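Local coordinates for petrobactin biosynthesis protein AsbB (Bacillus anthracis, PDB 3TO3) that condenses spermidine with citryl-spermidine intermediates, using ATP, in the biosynthesis of the siderophore petrobactin, at residues T116-F121 against R575-D580; I192-H197 against K266-L271; G518-V523 against E533-I538. All blocks are in the same frame, centred on the assembly; numbering follows the deposited sequence. Where two conformers were deposited one is given.

Overall arrangement
Followed from the N terminus, the chain passes from its first antiparallel sheet through helix 100-110 into helix 115-138, whose start (116-121) meets the loop 575-580, between strands 566-570 and 585-589, in contact 1. Within the very large loop so closed, contact 2 comes first: it pairs strands 192-197 and 268-273 of the three-stranded sheet, closing a smaller loop in the IucA/IucC part of the sequence. Most of the mixed sheet follows before contact 3 joins the consecutive helices 502-528 and 532-547 of the FhuF-like part. Contacts 2 and 3 are thus in series, both nested in contact 1, and lie on opposite sides of the chain's centre, their nearest atoms about 35 Å apart.

Contact 1. Residues T116-F121 against R575-D580; sequences TKLDSF and RRLYID
K117 meets R576, L577 and Y578 mainly through their backbone, an example of a long side chain packing on peptide groups more than on side chains. Its CB is 3.3 Å from R576 O, and its CE comes within 3.2 Å of Y578 O; bends at chi2 and chi3 fold the chain over the loop. The exception is I579, whose CD1 lies 3.8 Å from K117 CD on the exposed flank. The polar link is indirect: one water donates to K117 O at 3.1 Å and to R576 O at 2.7 Å, bridging two carbonyls, which can only accept. In the fold this sets the first turns of helix 115-138 on the loop between strands 566-570 and 585-589, with the side chain of R576 about 9 Å from bound ATP. Apolar packing follows on one flank, where F121 CD2 touches L577 CD2 at 3.4 Å; F108 of helix 100-110 packs on L577 as well. Aromatic packing belongs to F121. R576 CB lies over one face of this ring and R576 NE is 3.7 Å from F121 CE1, while the guanidinium plane stands 87° from the ring and NH2 is hydrogen-bonded to S166 OG.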
# COMPACT_ATOMS: atom_id res chain seq x y z
N THR B 116 -8.94 0.77 13.34
CA THR B 116 -8.26 1.18 12.14
C THR B 116 -6.88 1.81 12.40
O THR B 116 -5.89 1.43 11.79
CB THR B 116 -9.15 2.18 11.38
OG1 THR B 116 -9.88 1.47 10.38
CG2 THR B 116 -8.33 3.27 10.73
N LYS B 117 -6.82 2.79 13.31
CA LYS B 117 -5.55 3.44 13.58
C LYS B 117 -4.62 2.44 14.27
O LYS B 117 -3.45 2.36 13.91
CB LYS B 117 -5.73 4.70 14.43
CG LYS B 117 -6.80 5.66 13.89
CD LYS B 117 -6.23 6.61 12.87
CE LYS B 117 -5.21 7.52 13.51
NZ LYS B 117 -4.60 8.54 12.61
N LEU B 118 -5.15 1.66 15.21
CA LEU B 118 -4.38 0.60 15.87
C LEU B 118 -3.70 -0.37 14.88
O LEU B 118 -2.53 -0.69 15.00
CB LEU B 118 -5.28 -0.20 16.81
CG LEU B 118 -4.55 -1.28 17.61
CD1 LEU B 118 -3.40 -0.64 18.38
CD2 LEU B 118 -5.50 -2.00 18.58
N ASP B 119 -4.44 -0.84 13.89
CA ASP B 119 -3.85 -1.73 12.89
C ASP B 119 -2.69 -1.08 12.12
O ASP B 119 -1.64 -1.70 11.98
CB ASP B 119 -4.93 -2.23 11.91
CG ASP B 119 -6.02 -3.04 12.62
OD1 ASP B 119 -5.68 -3.79 13.58
OD2 ASP B 119 -7.21 -2.93 12.21
N SER B 120 -2.87 0.13 11.59
CA SER B 120 -1.76 0.83 10.94
C SER B 120 -0.53 0.99 11.83
O SER B 120 0.61 0.78 11.42
CB SER B 120 -2.21 2.21 10.48
OG SER B 120 -3.18 2.02 9.48
N PHE B 121 -0.78 1.39 13.07
CA PHE B 121 0.29 1.61 14.03
C PHE B 121 1.07 0.32 14.28
O PHE B 121 2.30 0.32 14.28
CB PHE B 121 -0.29 2.17 15.32
CG PHE B 121 0.74 2.60 16.33
CD1 PHE B 121 1.84 3.36 15.94
CD2 PHE B 121 0.58 2.29 17.66
CE1 PHE B 121 2.78 3.78 16.88
CE2 PHE B 121 1.52 2.69 18.60
CZ PHE B 121 2.62 3.46 18.21
N ARG B 575 -1.65 10.61 18.87
CA ARG B 575 -2.18 11.00 17.58
C ARG B 575 -2.32 9.83 16.60
O ARG B 575 -3.15 9.87 15.68
CB ARG B 575 -1.31 12.12 17.00
CG ARG B 575 -1.92 12.84 15.82
CD ARG B 575 -1.44 14.27 15.80
NE ARG B 575 -0.31 14.46 16.71
CZ ARG B 575 0.11 15.64 17.14
NH1 ARG B 575 1.14 15.72 17.97
NH2 ARG B 575 -0.50 16.75 16.74
N ARG B 576 -1.53 8.78 16.80
CA ARG B 576 -1.51 7.63 15.91
C ARG B 576 -2.59 6.64 16.25
O ARG B 576 -2.81 5.69 15.49
CB ARG B 576 -0.17 6.90 15.99
CG ARG B 576 1.03 7.80 16.11
CD ARG B 576 1.87 7.78 14.85
NE ARG B 576 3.06 6.95 15.02
CZ ARG B 576 4.18 7.36 15.62
NH1 ARG B 576 4.26 8.60 16.10
NH2 ARG B 576 5.22 6.54 15.74
N LEU B 577 -3.17 6.77 17.45
CA LEU B 577 -4.28 5.89 17.87
C LEU B 577 -5.71 6.43 17.75
O LEU B 577 -6.66 5.73 18.12
CB LEU B 577 -4.03 5.37 19.29
CG LEU B 577 -2.58 4.88 19.46
CD1 LEU B 577 -2.24 4.81 20.92
CD2 LEU B 577 -2.34 3.54 18.76
N TYR B 578 -5.89 7.67 17.31
CA TYR B 578 -7.25 8.27 17.23
C TYR B 578 -7.47 9.03 15.93
O TYR B 578 -6.55 9.67 15.42
CB TYR B 578 -7.52 9.20 18.43
CG TYR B 578 -7.44 8.47 19.74
CD1 TYR B 578 -8.56 7.85 20.29
CD2 TYR B 578 -6.23 8.34 20.40
CE1 TYR B 578 -8.47 7.15 21.48
CE2 TYR B 578 -6.13 7.63 21.58
CZ TYR B 578 -7.25 7.04 22.12
OH TYR B 578 -7.13 6.33 23.30
N ILE B 579 -8.68 8.94 15.39
CA ILE B 579 -9.04 9.76 14.24
C ILE B 579 -9.17 11.17 14.78
O ILE B 579 -8.45 12.10 14.40
CB ILE B 579 -10.41 9.34 13.65
CG1 ILE B 579 -10.39 7.89 13.11
CG2 ILE B 579 -10.87 10.34 12.59
CD1 ILE B 579 -9.70 7.70 11.75
N ASP B 580 -10.04 11.29 15.77
CA ASP B 580 -10.38 12.57 16.35
C ASP B 580 -10.15 12.47 17.84
O ASP B 580 -10.37 11.41 18.44
CB ASP B 580 -11.86 12.91 16.07
CG ASP B 580 -12.03 13.99 15.00
OD1 ASP B 580 -11.27 15.00 15.03
OD2 ASP B 580 -12.93 13.84 14.14
O HOH W 1 -1.77 4.87 13.14

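Contact 2. Residues I192-H197 against K266-L271; sequences IWIAAH and KGIIYL
An antiparallel strand pair makes one of the two strand pairings of a three-stranded antiparallel sheet here, with 192-197 as the middle strand bonding 268-273 along one edge and 241-246 along the other. I194 faces Y270 and A196 faces I268 as non-hydrogen-bonded pairs, with A195 and I269 as the hydrogen-bonded pair between them. The strand axes run at 153°, antiparallel with a clear twist. A195 N donates a hydrogen bond to I269 O at 2.7 Å, and I269 N returns one to A195 O at 2.8 Å, each donor lying in the plane of the carbonyl it meets. Beyond them the pairing continues: H197 N reaches G267 O at 2.8 Å with a nearly straight N-H...O angle of 172°, although the donor is tilted 26° from the carbonyl plane, and L271 N bonds W193 O at 3.0 Å. Between these bonds the I268 CA hydrogen points at A195 O, 3.3 Å away from the carbon.

Side chains fill in both faces. L271 lays CD1 against the middle strand, 3.4 Å from A195 N and close to A195 CB, where it covers the peptide. On the other face I192 CG2 meets the Y270 ring at its edge, 3.8 Å from Y270 CE1. I194 CD1 touches I268 CG2 at 4.1 Å.

Helix 221-232 covers the face of A195, I269 and L271 with I231 and Y227. The face of A196 and I268 receives Y355 of strand 345-355, which brings the small sheet against the large mixed one. H8 of the second subunit sets its ring edge-to-face with Y270, so that strand 268-273 also borders the dimer interface.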
# COMPACT_ATOMS: atom_id res chain seq x y z
N ILE B 192 16.39 11.28 -11.65
CA ILE B 192 15.72 11.29 -12.94
C ILE B 192 15.32 12.73 -13.26
O ILE B 192 14.70 13.39 -12.43
CB ILE B 192 14.45 10.40 -12.89
CG1 ILE B 192 14.81 8.94 -12.53
CG2 ILE B 192 13.65 10.55 -14.19
CD1 ILE B 192 15.94 8.31 -13.35
N TRP B 193 15.67 13.22 -14.44
CA TRP B 193 15.22 14.54 -14.89
C TRP B 193 13.98 14.42 -15.74
O TRP B 193 13.96 13.63 -16.70
CB TRP B 193 16.30 15.24 -15.72
CG TRP B 193 17.34 15.88 -14.88
CD1 TRP B 193 18.59 15.41 -14.65
CD2 TRP B 193 17.21 17.08 -14.11
NE1 TRP B 193 19.25 16.25 -13.79
CE2 TRP B 193 18.42 17.28 -13.44
CE3 TRP B 193 16.18 18.01 -13.94
CZ2 TRP B 193 18.65 18.38 -12.61
CZ3 TRP B 193 16.39 19.09 -13.12
CH2 TRP B 193 17.63 19.27 -12.46
N ILE B 194 12.94 15.19 -15.42
CA ILE B 194 11.77 15.26 -16.28
C ILE B 194 11.50 16.71 -16.70
O ILE B 194 11.86 17.64 -16.00
CB ILE B 194 10.45 14.70 -15.59
CG1 ILE B 194 9.97 15.65 -14.49
CG2 ILE B 194 10.62 13.28 -15.08
CD1 ILE B 194 8.66 15.31 -13.89
N ALA B 195 10.86 16.87 -17.84
CA ALA B 195 10.28 18.14 -18.19
C ALA B 195 8.83 18.14 -17.74
O ALA B 195 8.11 17.16 -17.93
CB ALA B 195 10.36 18.37 -19.69
N ALA B 196 8.39 19.25 -17.17
CA ALA B 196 7.02 19.38 -16.71
C ALA B 196 6.41 20.62 -17.34
O ALA B 196 6.99 21.69 -17.26
CB ALA B 196 6.99 19.51 -15.19
N HIS B 197 5.23 20.48 -17.94
CA HIS B 197 4.56 21.58 -18.61
C HIS B 197 4.04 22.68 -17.66
O HIS B 197 3.47 22.42 -16.58
CB HIS B 197 3.45 21.04 -19.49
CG HIS B 197 2.92 22.03 -20.49
ND1 HIS B 197 2.35 23.23 -20.12
CD2 HIS B 197 2.84 21.98 -21.84
CE1 HIS B 197 1.95 23.88 -21.19
NE2 HIS B 197 2.23 23.14 -22.25
N LYS B 266 1.97 14.56 -22.71
CA LYS B 266 3.19 15.36 -22.64
C LYS B 266 3.13 16.51 -21.66
O LYS B 266 3.90 17.45 -21.75
CB LYS B 266 3.52 15.91 -24.04
CG LYS B 266 3.32 14.90 -25.16
CD LYS B 266 4.63 14.56 -25.86
CE LYS B 266 5.28 13.28 -25.33
NZ LYS B 266 4.64 12.02 -25.89
N GLY B 267 2.25 16.39 -20.67
CA GLY B 267 2.33 17.22 -19.48
C GLY B 267 3.65 16.97 -18.75
O GLY B 267 4.18 17.85 -18.07
N ILE B 268 4.14 15.73 -18.89
CA ILE B 268 5.38 15.28 -18.27
C ILE B 268 6.20 14.51 -19.31
O ILE B 268 5.68 13.67 -20.05
CB ILE B 268 5.09 14.33 -17.12
CG1 ILE B 268 4.75 15.10 -15.87
CG2 ILE B 268 6.29 13.53 -16.78
CD1 ILE B 268 4.31 14.14 -14.79
N ILE B 269 7.48 14.81 -19.39
CA ILE B 269 8.30 14.13 -20.39
C ILE B 269 9.59 13.68 -19.72
O ILE B 269 10.27 14.48 -19.06
CB ILE B 269 8.67 15.04 -21.57
CG1 ILE B 269 7.43 15.61 -22.24
CG2 ILE B 269 9.53 14.29 -22.57
CD1 ILE B 269 7.71 16.70 -23.29
N TYR B 270 9.92 12.41 -19.90
CA TYR B 270 11.11 11.84 -19.33
C TYR B 270 12.33 12.29 -20.15
O TYR B 270 12.35 12.14 -21.36
CB TYR B 270 11.00 10.31 -19.31
CG TYR B 270 12.32 9.62 -19.05
CD1 TYR B 270 12.82 9.47 -17.77
CD2 TYR B 270 13.09 9.13 -20.10
CE1 TYR B 270 14.08 8.86 -17.54
CE2 TYR B 270 14.32 8.52 -19.88
CZ TYR B 270 14.80 8.38 -18.60
OH TYR B 270 16.04 7.78 -18.41
N LEU B 271 13.33 12.83 -19.48
CA LEU B 271 14.57 13.25 -20.14
C LEU B 271 15.71 12.24 -19.92
O LEU B 271 16.27 11.71 -20.88
CB LEU B 271 14.96 14.67 -19.73
CG LEU B 271 13.78 15.61 -20.00
CD1 LEU B 271 13.97 16.99 -19.31
CD2 LEU B 271 13.60 15.74 -21.50

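Contact 3. Residues G518-V523 against E533-I538; sequences GELAFV and ESFWMI. With EDO (1,2-ethanediol), chain H.
W536 NE1 is hydrogen-bonded to T77 OG1, in the turn between strands 65-74 and 81-83 of the N-terminal sheet, and A521 CB of the partner helix lies 4.3 Å from the same NE1. The indole approaches G518 edgewise: W536 CZ2 lies 4.0 Å from G518 CA, near the plane of the indole, so the backbone itself forms the surface that is met. F535 CD2, from the indole's own helix, sits over one of its faces.

The centre of the contact is a CH-pi interaction. A521 CB stands over the middle of the F535 ring, 3.4 Å from the centroid and only 6° off the ring normal. That CB lies within 3.5 to 3.8 Å of F535 CG, CD1, CD2, CE2 and CZ, while F535 CE1 is nearer A521 CA and N. F535 CG is anti to the backbone N (chi1 -178°), on the side facing the other helix. L520 CG approaches F535 CE1, marking the flank of the ring.

Helices 502-528 and 532-547 follow one another in the chain and form an antiparallel helical hairpin, the axes of the two segments passing 10.1 Å apart at 140°. Around F535 the packing is continued by V517 and L524 of the first helix and by L414 of helix 410-432. The side chain of L520 is about 4 Å from that of Y391, an ATP-binding residue, so the first helix reaches the border of the nucleotide site. S534 OG makes a weak hydrogen bond of 3.3 Å to O1 of a 1,2-ethanediol, probably from the crystallisation liquor.

No hydrogen bond or charge pair joins the two segments. Their fit therefore rests on shape and dispersion, with a methyl group against an aromatic face, while the N-H of the buried indole is satisfied by T77.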
# COMPACT_ATOMS: atom_id res chain seq x y z
N GLY B 518 17.21 17.38 25.56
CA GLY B 518 16.96 16.58 26.73
C GLY B 518 17.51 15.17 26.61
O GLY B 518 17.88 14.57 27.61
N GLU B 519 17.55 14.63 25.40
CA GLU B 519 18.09 13.29 25.17
C GLU B 519 19.57 13.24 25.56
O GLU B 519 20.04 12.24 26.10
CB GLU B 519 17.95 12.88 23.71
CG GLU B 519 16.50 12.73 23.25
CD GLU B 519 15.79 11.48 23.82
OE1 GLU B 519 14.53 11.49 23.76
OE2 GLU B 519 16.46 10.52 24.29
N LEU B 520 20.30 14.32 25.30
CA LEU B 520 21.70 14.41 25.74
C LEU B 520 21.82 14.33 27.28
O LEU B 520 22.68 13.62 27.79
CB LEU B 520 22.36 15.70 25.22
CG LEU B 520 23.85 15.93 25.50
CD1 LEU B 520 24.74 14.80 24.88
CD2 LEU B 520 24.26 17.31 25.01
N ALA B 521 20.96 15.04 28.01
CA ALA B 521 20.95 14.98 29.46
C ALA B 521 20.76 13.54 29.96
O ALA B 521 21.39 13.11 30.92
CB ALA B 521 19.85 15.89 30.03
N PHE B 522 19.92 12.78 29.28
CA PHE B 522 19.79 11.36 29.60
C PHE B 522 21.09 10.55 29.42
O PHE B 522 21.41 9.69 30.23
CB PHE B 522 18.70 10.72 28.74
CG PHE B 522 17.31 11.17 29.07
CD1 PHE B 522 16.96 11.45 30.37
CD2 PHE B 522 16.36 11.33 28.08
CE1 PHE B 522 15.69 11.87 30.67
CE2 PHE B 522 15.11 11.75 28.37
CZ PHE B 522 14.76 12.03 29.66
N VAL B 523 21.80 10.82 28.34
CA VAL B 523 23.04 10.12 28.03
C VAL B 523 24.10 10.49 29.07
O VAL B 523 24.78 9.62 29.60
CB VAL B 523 23.53 10.44 26.62
CG1 VAL B 523 24.95 9.98 26.45
CG2 VAL B 523 22.65 9.73 25.60
N GLU B 533 19.77 17.33 37.20
CA GLU B 533 19.71 18.62 37.89
C GLU B 533 20.87 19.55 37.50
O GLU B 533 20.64 20.71 37.16
CB GLU B 533 19.68 18.45 39.43
CG GLU B 533 18.51 17.61 39.93
CD GLU B 533 18.72 16.08 39.79
OE1 GLU B 533 19.41 15.63 38.84
OE2 GLU B 533 18.20 15.33 40.64
N SER B 534 22.10 19.04 37.54
CA SER B 534 23.28 19.82 37.11
C SER B 534 23.18 20.24 35.64
O SER B 534 23.50 21.37 35.29
CB SER B 534 24.59 19.05 37.32
OG SER B 534 24.71 18.64 38.66
N PHE B 535 22.78 19.31 34.79
CA PHE B 535 22.59 19.61 33.37
C PHE B 535 21.67 20.84 33.24
O PHE B 535 22.04 21.83 32.60
CB PHE B 535 22.00 18.39 32.64
CG PHE B 535 21.80 18.59 31.17
CD1 PHE B 535 22.68 18.02 30.26
CD2 PHE B 535 20.70 19.29 30.70
CE1 PHE B 535 22.50 18.18 28.88
CE2 PHE B 535 20.50 19.47 29.32
CZ PHE B 535 21.39 18.91 28.41
N TRP B 536 20.49 20.79 33.86
CA TRP B 536 19.54 21.88 33.69
C TRP B 536 19.98 23.17 34.38
O TRP B 536 19.66 24.28 33.93
CB TRP B 536 18.09 21.46 34.04
CG TRP B 536 17.63 20.39 33.07
CD1 TRP B 536 17.48 19.05 33.31
CD2 TRP B 536 17.36 20.57 31.67
NE1 TRP B 536 17.11 18.40 32.15
CE2 TRP B 536 17.02 19.31 31.14
CE3 TRP B 536 17.34 21.69 30.82
CZ2 TRP B 536 16.68 19.14 29.80
CZ3 TRP B 536 17.01 21.51 29.49
CH2 TRP B 536 16.66 20.26 29.00
N MSE B 537 20.74 23.05 35.47
CA MSE B 537 21.26 24.23 36.11
C MSE B 537 22.32 24.93 35.26
O MSE B 537 22.58 26.11 35.44
CB MSE B 537 21.80 23.91 37.51
CG MSE B 537 20.70 23.64 38.55
SE MSE B 537 21.37 23.60 40.39
CE MSE B 537 22.30 21.89 40.39
N ILE B 538 22.95 24.20 34.35
CA ILE B 538 23.89 24.82 33.43
C ILE B 538 23.15 25.52 32.32
O ILE B 538 23.55 26.60 31.88
CB ILE B 538 24.87 23.81 32.85
CG1 ILE B 538 25.96 23.51 33.89
CG2 ILE B 538 25.48 24.37 31.57
CD1 ILE B 538 26.86 22.38 33.53
C1 EDO H . 26.97 16.04 39.81
O1 EDO H . 25.65 15.63 39.50
C2 EDO H . 27.69 16.22 38.49
O2 EDO H . 29.06 15.85 38.72